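Local structure of phosphoglycerate oxidoreductase (Rhizobium etli, 4HY3) at residues 127-132 with 324-329; 77-82 with 99-104; 172-177 with 231-236. The protein probably reduces 2-keto acids such as hydroxypyruvate and glyoxylate with a nicotinamide cofactor, as a member of the D-2-hydroxyacid dehydrogenase family. One frame throughout, in Å; residues are numbered along the deposited sequence.

Contact 1: residues 127-132 with 324-329; sequences GQVFAE and KKMGDM
V129 points its side chain at helix 320-338 and meets three residues of it. CG1 touches the selenium of selenomethionine M329, with 3.4 Å between CG1 of V129 and SE of M329. CG1 of V129 also lies 3.9 Å from CB of K325, and it borders CG of selenomethionine M326. CG2 of V129 meets M326 alone across the contact and lies 3.8 Å from CG of M326. The side chains of V129 and M326 cross at about a right angle, while M329 passes V129 on a slant. CG1 of V129 sits anti to its own carbonyl carbon (chi1 -57°), which places it toward M329. CG2 also lies over the centre of the F130 ring, 3.9 Å above the plane.

Residues 127-130 form a 3-10 turn that runs into helix 131-147. The contact therefore joins the start of that long helix to helix 320-338, between the two lobes expected of a D-2-hydroxyacid dehydrogenase. The two helical pieces share no hydrogen bond here.

K325 reaches across at the rim of the apolar patch. Its chain, bent at chi3 and chi4, brings NZ to 3.6 Å from the carbonyl O of V129, without a hydrogen bond between them. E132 sends its carboxylate elsewhere, to a salt bridge with R193, and its OE1 stays 6.5 Å from NZ of K325. M326 also touches R38 and T126, and M329 reaches R345 and C346. NE2 of Q128 makes a weak hydrogen bond to the carbonyl O of R345.

Contact 2: residues 77-82 with 99-104; sequences ARYIIG and SILNVE
I80 exchanges two backbone hydrogen bonds with strand 99-101, one through its N and one through its O. The axes of 77-82 and 99-101 run parallel within 18°, and both strands belong to the beta-alpha-beta unit made of strand 77-82, helix 88-91 and strand 99-101. They are neighbours in the six-stranded sheet. The N of I80 donates to O of S99 at 3.0 Å. The O of I80 accepts N of L101 at 2.7 Å, with a fairly straight N-H angle of 162°. Further on, N of G82 donates to O of L101 in a hydrogen bond of 2.7 Å. At the other end, N of S99 makes only a weak bond to O of R78. Contacts from CA of Y79 to O of S99 and from CA of I100 to O of I80 add to the pairing.

The alternate residues Y79 and I81 bond through their backbones to strand 30-34 on the other flank. The polar side chains look outside the pair. OH of Y79 hydrogen-bonds OD1 of D338, and NH1 of R78 makes a salt bridge to the same oxygen. OG of S99 bonds to O of H122, and O of V103 accepts NH1 of R38. CG of R78 lies over the centre of the Y79 ring.

I80 and I100 share one face of the sheet and lie side by side, CG1 to CG1 at 3.7 Å. CG2 of I100 lies 3.4 Å from O of G82. With an alanine in place of I100, CG1 of I80 is likely to lose its neighbour, and a gap would probably open between I80 and O of G82. On the other face, Y79 and I81 pack on M334 of helix 320-338, and Y79 and S99 on M337. Beyond the strand, CG1 of V103 meets CG2 of I81 at 4.2 Å, while CG2 of V103 lies against CA of G82.

Contact 3: residues 172-177 with 231-236; sequences RLIAGS and SDFIFV
R172 and D232 form the charged part of this contact. NH1 of R172 lies 3.2 Å from OD2 of D232 in a salt bridge. The two side chains cross at about a right angle, with guanidinium and carboxylate planes 51° apart, so the charges meet without a flat two-pronged pairing. OD2 of D232 has a second positive partner, R257, and a weak bond from the backbone N of E178. With two arginines beside it, this carboxylate is likely to stay ionised.

The hydrogen bonding that sets the arginine lies within its own segment. NE of R172 donates to the carbonyl O of L173 at 2.7 Å, almost in the guanidinium plane. R172 starts with CG anti to its backbone N (chi1 -165°) and then bends at chi2 and chi3. This curl turns NE back to the O of L173 and leaves NH1 for D232.

Apolar and ring contacts centre on F233. CG1 of I174 approaches CZ of F233 at 3.6 Å, and CD1 of I174 lies over one ring face, offset toward the rim. OG of S177 is modelled at the ring edge, but its placement is doubtful. F233 CE2 lies over one face of the R172 guanidinium, but the two planes are steeply turned, 70° apart, so they do not stack.

The contact lies in the NAD-binding, Rossmann-type domain. Residues 172-177 are the loop leading into strand 178-182, which pairs with strand 233-236. I174 and F233 both touch helix 131-147, I174 at A142 and L143 and F233 at A146. Backbone N atoms of I174 and A175 bond to E136 of a second subunit, while strand 261-264 flanks F233 through A261.

In the fold
Contacts 1 and 2 are buried; contact 3 is partly buried. Helix 320-338 carries one side of contact 1 and, through M334 and M337, packs on contact 2. The two touch where SE of M326 meets O of V103 at 3.1 Å. Contact 2 is held by backbone hydrogen bonds inside a sheet, contact 1 mainly by apolar side chains, with no hydrogen bond across it, and contact 3 by a salt bridge beside an aromatic ring. Contacts 2 and 3 lie on opposite sides of the chain's centre, their centres about 41 Å apart, each in a different sheet. Helix 131-147 starts in contact 1 and packs on contact 3. Contact 3 is nested within the loop closed by contact 1.

Contact 1: residues 127-132 with 324-329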
# COMPACT_ATOMS: atom_id res chain seq x y z
N GLY A 127 4.60 25.99 -0.91
CA GLY A 127 5.86 25.37 -1.30
C GLY A 127 5.85 23.86 -1.45
O GLY A 127 6.73 23.29 -2.10
N GLN A 128 4.86 23.18 -0.86
CA GLN A 128 4.87 21.73 -0.98
C GLN A 128 4.53 21.24 -2.38
O GLN A 128 4.70 20.06 -2.68
CB GLN A 128 4.04 21.05 0.09
CG GLN A 128 2.57 21.17 -0.13
CD GLN A 128 1.86 20.03 0.54
OE1 GLN A 128 2.45 18.97 0.76
NE2 GLN A 128 0.59 20.24 0.86
N VAL A 129 4.07 22.15 -3.24
CA VAL A 129 3.89 21.82 -4.65
C VAL A 129 5.17 21.34 -5.32
O VAL A 129 5.13 20.65 -6.31
CB VAL A 129 3.29 22.98 -5.48
CG1 VAL A 129 1.96 23.43 -4.90
CG2 VAL A 129 4.28 24.14 -5.64
N PHE A 130 6.32 21.71 -4.77
CA PHE A 130 7.56 21.37 -5.43
C PHE A 130 8.09 20.02 -5.00
O PHE A 130 9.15 19.62 -5.49
CB PHE A 130 8.61 22.41 -5.12
CG PHE A 130 8.32 23.75 -5.73
CD1 PHE A 130 8.15 23.89 -7.11
CD2 PHE A 130 8.25 24.87 -4.93
CE1 PHE A 130 7.88 25.11 -7.67
CE2 PHE A 130 8.01 26.11 -5.49
CZ PHE A 130 7.82 26.22 -6.86
N ALA A 131 7.37 19.33 -4.11
CA ALA A 131 7.81 18.05 -3.60
C ALA A 131 7.75 16.99 -4.67
O ALA A 131 8.77 16.39 -5.01
CB ALA A 131 6.99 17.63 -2.40
N GLU A 132 6.56 16.74 -5.22
CA GLU A 132 6.37 15.62 -6.14
C GLU A 132 7.33 15.77 -7.33
O GLU A 132 8.07 14.82 -7.65
CB GLU A 132 4.90 15.52 -6.58
CG GLU A 132 4.54 14.29 -7.37
CD GLU A 132 4.91 13.02 -6.63
OE1 GLU A 132 4.42 12.82 -5.49
OE2 GLU A 132 5.68 12.20 -7.19
N LYS A 324 0.59 25.23 -11.32
CA LYS A 324 -0.88 25.20 -11.41
C LYS A 324 -1.48 24.63 -10.15
O LYS A 324 -2.64 24.90 -9.84
CB LYS A 324 -1.40 24.39 -12.60
CG LYS A 324 -0.94 24.86 -13.96
CD LYS A 324 -1.30 26.32 -14.17
CE LYS A 324 -1.14 26.69 -15.61
NZ LYS A 324 -0.45 28.00 -15.58
N LYS A 325 -0.71 23.83 -9.43
CA LYS A 325 -1.21 23.26 -8.18
C LYS A 325 -1.32 24.34 -7.11
O LYS A 325 -2.15 24.27 -6.22
CB LYS A 325 -0.36 22.08 -7.71
CG LYS A 325 -1.02 20.71 -7.84
CD LYS A 325 -0.39 19.70 -6.87
CE LYS A 325 0.94 19.10 -7.41
NZ LYS A 325 2.04 18.84 -6.41
N MSE A 326 -0.49 25.37 -7.18
CA MSE A 326 -0.55 26.41 -6.18
C MSE A 326 -1.94 26.97 -6.23
O MSE A 326 -2.56 27.18 -5.22
CB MSE A 326 0.48 27.51 -6.46
CG MSE A 326 1.92 27.02 -6.36
SE MSE A 326 3.15 28.33 -5.69
CE MSE A 326 3.70 29.10 -7.39
N GLY A 327 -2.47 27.18 -7.43
CA GLY A 327 -3.81 27.73 -7.60
C GLY A 327 -4.88 26.93 -6.91
O GLY A 327 -5.70 27.48 -6.18
N ASP A 328 -4.87 25.62 -7.14
CA ASP A 328 -5.80 24.70 -6.52
C ASP A 328 -5.81 24.78 -5.02
O ASP A 328 -6.86 24.65 -4.40
CB ASP A 328 -5.37 23.27 -6.83
CG ASP A 328 -5.35 22.97 -8.29
OD1 ASP A 328 -6.30 23.42 -9.00
OD2 ASP A 328 -4.39 22.25 -8.71
N MSE A 329 -4.62 24.93 -4.44
CA MSE A 329 -4.47 24.97 -2.99
C MSE A 329 -5.12 26.20 -2.43
O MSE A 329 -6.01 26.10 -1.62
CB MSE A 329 -3.01 24.90 -2.60
CG MSE A 329 -2.42 23.52 -2.89
SE MSE A 329 -0.48 23.45 -2.47
CE MSE A 329 -0.67 24.22 -0.66

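Contact 2: residues 77-82 with 99-104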
# COMPACT_ATOMS: atom_id res chain seq x y z
N ALA A 77 -11.40 43.51 2.19
CA ALA A 77 -10.51 42.42 1.80
C ALA A 77 -10.46 41.25 2.84
O ALA A 77 -9.99 41.41 3.97
CB ALA A 77 -9.10 42.94 1.51
N ARG A 78 -10.95 40.09 2.44
CA ARG A 78 -10.90 38.93 3.28
C ARG A 78 -9.60 38.11 3.11
O ARG A 78 -9.28 37.30 3.95
CB ARG A 78 -12.11 38.04 2.98
CG ARG A 78 -12.02 36.66 3.60
CD ARG A 78 -13.30 35.89 3.42
NE ARG A 78 -14.45 36.69 3.83
CZ ARG A 78 -15.71 36.34 3.59
NH1 ARG A 78 -15.98 35.21 2.96
NH2 ARG A 78 -16.69 37.13 3.98
N TYR A 79 -8.87 38.31 2.00
CA TYR A 79 -7.67 37.53 1.71
C TYR A 79 -6.67 38.32 0.88
O TYR A 79 -7.06 39.22 0.13
CB TYR A 79 -8.00 36.27 0.89
CG TYR A 79 -9.09 35.36 1.43
CD1 TYR A 79 -8.90 34.61 2.59
CD2 TYR A 79 -10.30 35.24 0.75
CE1 TYR A 79 -9.90 33.77 3.07
CE2 TYR A 79 -11.30 34.39 1.22
CZ TYR A 79 -11.09 33.67 2.37
OH TYR A 79 -12.08 32.85 2.82
N ILE A 80 -5.39 37.98 1.01
CA ILE A 80 -4.35 38.49 0.12
C ILE A 80 -3.70 37.31 -0.57
O ILE A 80 -3.03 36.51 0.08
CB ILE A 80 -3.25 39.25 0.89
CG1 ILE A 80 -3.86 40.22 1.90
CG2 ILE A 80 -2.31 39.96 -0.07
CD1 ILE A 80 -3.60 41.67 1.62
N ILE A 81 -3.91 37.16 -1.87
CA ILE A 81 -3.12 36.17 -2.59
C ILE A 81 -1.77 36.82 -2.91
O ILE A 81 -1.72 37.80 -3.66
CB ILE A 81 -3.84 35.67 -3.87
CG1 ILE A 81 -5.32 35.39 -3.57
CG2 ILE A 81 -3.13 34.44 -4.43
CD1 ILE A 81 -6.17 35.04 -4.78
N GLY A 82 -0.70 36.31 -2.29
CA GLY A 82 0.69 36.82 -2.48
C GLY A 82 1.46 37.19 -1.21
O GLY A 82 1.17 36.67 -0.12
N SER A 99 -6.67 35.97 5.87
CA SER A 99 -5.41 35.29 5.66
C SER A 99 -4.64 35.86 4.49
O SER A 99 -5.20 36.49 3.62
CB SER A 99 -5.62 33.78 5.46
OG SER A 99 -4.51 33.15 4.81
N ILE A 100 -3.34 35.61 4.52
CA ILE A 100 -2.46 35.97 3.45
C ILE A 100 -1.95 34.67 2.90
O ILE A 100 -1.40 33.87 3.63
CB ILE A 100 -1.32 36.84 3.98
CG1 ILE A 100 -1.91 38.21 4.33
CG2 ILE A 100 -0.18 36.95 2.95
CD1 ILE A 100 -0.98 39.17 5.05
N LEU A 101 -2.15 34.43 1.61
CA LEU A 101 -1.65 33.22 1.04
C LEU A 101 -0.36 33.48 0.25
O LEU A 101 -0.39 34.01 -0.87
CB LEU A 101 -2.72 32.53 0.20
CG LEU A 101 -3.94 32.25 1.06
CD1 LEU A 101 -4.97 33.36 0.93
CD2 LEU A 101 -4.57 30.89 0.77
N ASN A 102 0.77 33.11 0.87
CA ASN A 102 2.09 33.26 0.29
C ASN A 102 2.19 32.26 -0.82
O ASN A 102 1.86 31.10 -0.62
CB ASN A 102 3.18 32.95 1.34
CG ASN A 102 4.55 33.51 0.96
OD1 ASN A 102 4.73 34.72 0.86
ND2 ASN A 102 5.51 32.65 0.79
N VAL A 103 2.63 32.73 -1.99
CA VAL A 103 2.73 31.91 -3.21
C VAL A 103 4.13 31.80 -3.76
O VAL A 103 4.41 30.96 -4.58
CB VAL A 103 1.78 32.37 -4.35
CG1 VAL A 103 0.33 32.14 -3.94
CG2 VAL A 103 2.06 33.79 -4.81
N GLU A 104 5.01 32.69 -3.33
CA GLU A 104 6.41 32.39 -3.45
C GLU A 104 6.55 31.35 -2.37
O GLU A 104 5.94 31.49 -1.31
CB GLU A 104 7.25 33.62 -3.12
CG GLU A 104 8.59 33.61 -3.81
CD GLU A 104 9.72 33.75 -2.84
OE1 GLU A 104 9.46 33.87 -1.62
OE2 GLU A 104 10.88 33.74 -3.29

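Contact 3: residues 172-177 with 231-236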
# COMPACT_ATOMS: atom_id res chain seq x y z
N ARG A 172 22.78 -2.73 -10.50
CA ARG A 172 22.24 -3.01 -9.18
C ARG A 172 20.80 -2.52 -9.09
O ARG A 172 20.46 -1.45 -9.62
CB ARG A 172 23.06 -2.29 -8.14
CG ARG A 172 22.83 -2.79 -6.73
CD ARG A 172 22.47 -1.63 -5.82
NE ARG A 172 21.59 -2.13 -4.78
CZ ARG A 172 21.96 -2.34 -3.53
NH1 ARG A 172 23.21 -2.04 -3.17
NH2 ARG A 172 21.09 -2.81 -2.65
N LEU A 173 19.95 -3.29 -8.41
CA LEU A 173 18.56 -2.92 -8.21
C LEU A 173 18.43 -2.00 -7.01
O LEU A 173 19.25 -2.04 -6.11
CB LEU A 173 17.69 -4.13 -7.92
CG LEU A 173 17.84 -5.45 -8.64
CD1 LEU A 173 18.93 -6.26 -7.96
CD2 LEU A 173 16.51 -6.17 -8.56
N ILE A 174 17.36 -1.19 -7.01
CA ILE A 174 17.02 -0.39 -5.85
C ILE A 174 16.15 -1.17 -4.87
O ILE A 174 16.13 -0.88 -3.69
CB ILE A 174 16.39 0.96 -6.27
CG1 ILE A 174 17.47 1.84 -6.87
CG2 ILE A 174 15.76 1.70 -5.10
CD1 ILE A 174 17.03 3.26 -7.10
N ALA A 175 15.43 -2.19 -5.35
CA ALA A 175 14.53 -2.93 -4.47
C ALA A 175 15.29 -3.58 -3.31
O ALA A 175 14.81 -3.57 -2.17
CB ALA A 175 13.71 -3.95 -5.24
N GLY A 176 16.48 -4.10 -3.60
CA GLY A 176 17.51 -4.42 -2.59
C GLY A 176 17.19 -4.26 -1.09
O GLY A 176 16.48 -5.10 -0.54
N SER A 177 17.66 -3.23 -0.39
CA SER A 177 18.44 -2.10 -0.85
C SER A 177 18.41 -1.14 0.32
O SER A 177 17.38 -1.01 1.00
CB SER A 177 17.78 -1.39 -2.01
OG SER A 177 18.61 -0.36 -2.53
N SER A 231 24.45 2.88 4.00
CA SER A 231 23.49 3.19 2.93
C SER A 231 24.05 3.13 1.50
O SER A 231 25.16 3.60 1.23
CB SER A 231 22.78 4.53 3.20
OG SER A 231 21.65 4.38 4.04
N ASP A 232 23.26 2.53 0.61
CA ASP A 232 23.63 2.45 -0.80
C ASP A 232 23.11 3.66 -1.57
O ASP A 232 23.75 4.09 -2.53
CB ASP A 232 23.10 1.17 -1.41
CG ASP A 232 23.70 -0.07 -0.78
OD1 ASP A 232 24.95 -0.26 -0.89
OD2 ASP A 232 22.92 -0.85 -0.19
N PHE A 233 21.97 4.19 -1.13
CA PHE A 233 21.47 5.42 -1.72
C PHE A 233 21.13 6.44 -0.66
O PHE A 233 20.31 6.20 0.23
CB PHE A 233 20.25 5.14 -2.57
CG PHE A 233 20.46 4.11 -3.64
CD1 PHE A 233 20.99 4.48 -4.86
CD2 PHE A 233 20.12 2.79 -3.43
CE1 PHE A 233 21.19 3.55 -5.85
CE2 PHE A 233 20.31 1.85 -4.42
CZ PHE A 233 20.84 2.23 -5.64
N ILE A 234 21.77 7.60 -0.80
CA ILE A 234 21.64 8.70 0.14
C ILE A 234 21.11 9.89 -0.63
O ILE A 234 21.73 10.32 -1.60
CB ILE A 234 23.01 9.08 0.77
CG1 ILE A 234 23.62 7.88 1.48
CG2 ILE A 234 22.91 10.30 1.69
CD1 ILE A 234 25.11 7.83 1.30
N PHE A 235 19.96 10.41 -0.17
CA PHE A 235 19.34 11.61 -0.71
C PHE A 235 19.44 12.77 0.29
O PHE A 235 19.00 12.62 1.44
CB PHE A 235 17.85 11.35 -0.99
CG PHE A 235 17.56 10.30 -2.03
CD1 PHE A 235 17.38 10.66 -3.37
CD2 PHE A 235 17.45 8.96 -1.68
CE1 PHE A 235 17.10 9.70 -4.34
CE2 PHE A 235 17.18 7.99 -2.64
CZ PHE A 235 17.00 8.36 -3.97
N VAL A 236 20.00 13.91 -0.12
CA VAL A 236 19.91 15.17 0.64
C VAL A 236 18.70 16.03 0.18
O VAL A 236 18.59 16.45 -0.99
CB VAL A 236 21.19 16.03 0.52
CG1 VAL A 236 21.18 17.09 1.61
CG2 VAL A 236 22.46 15.18 0.58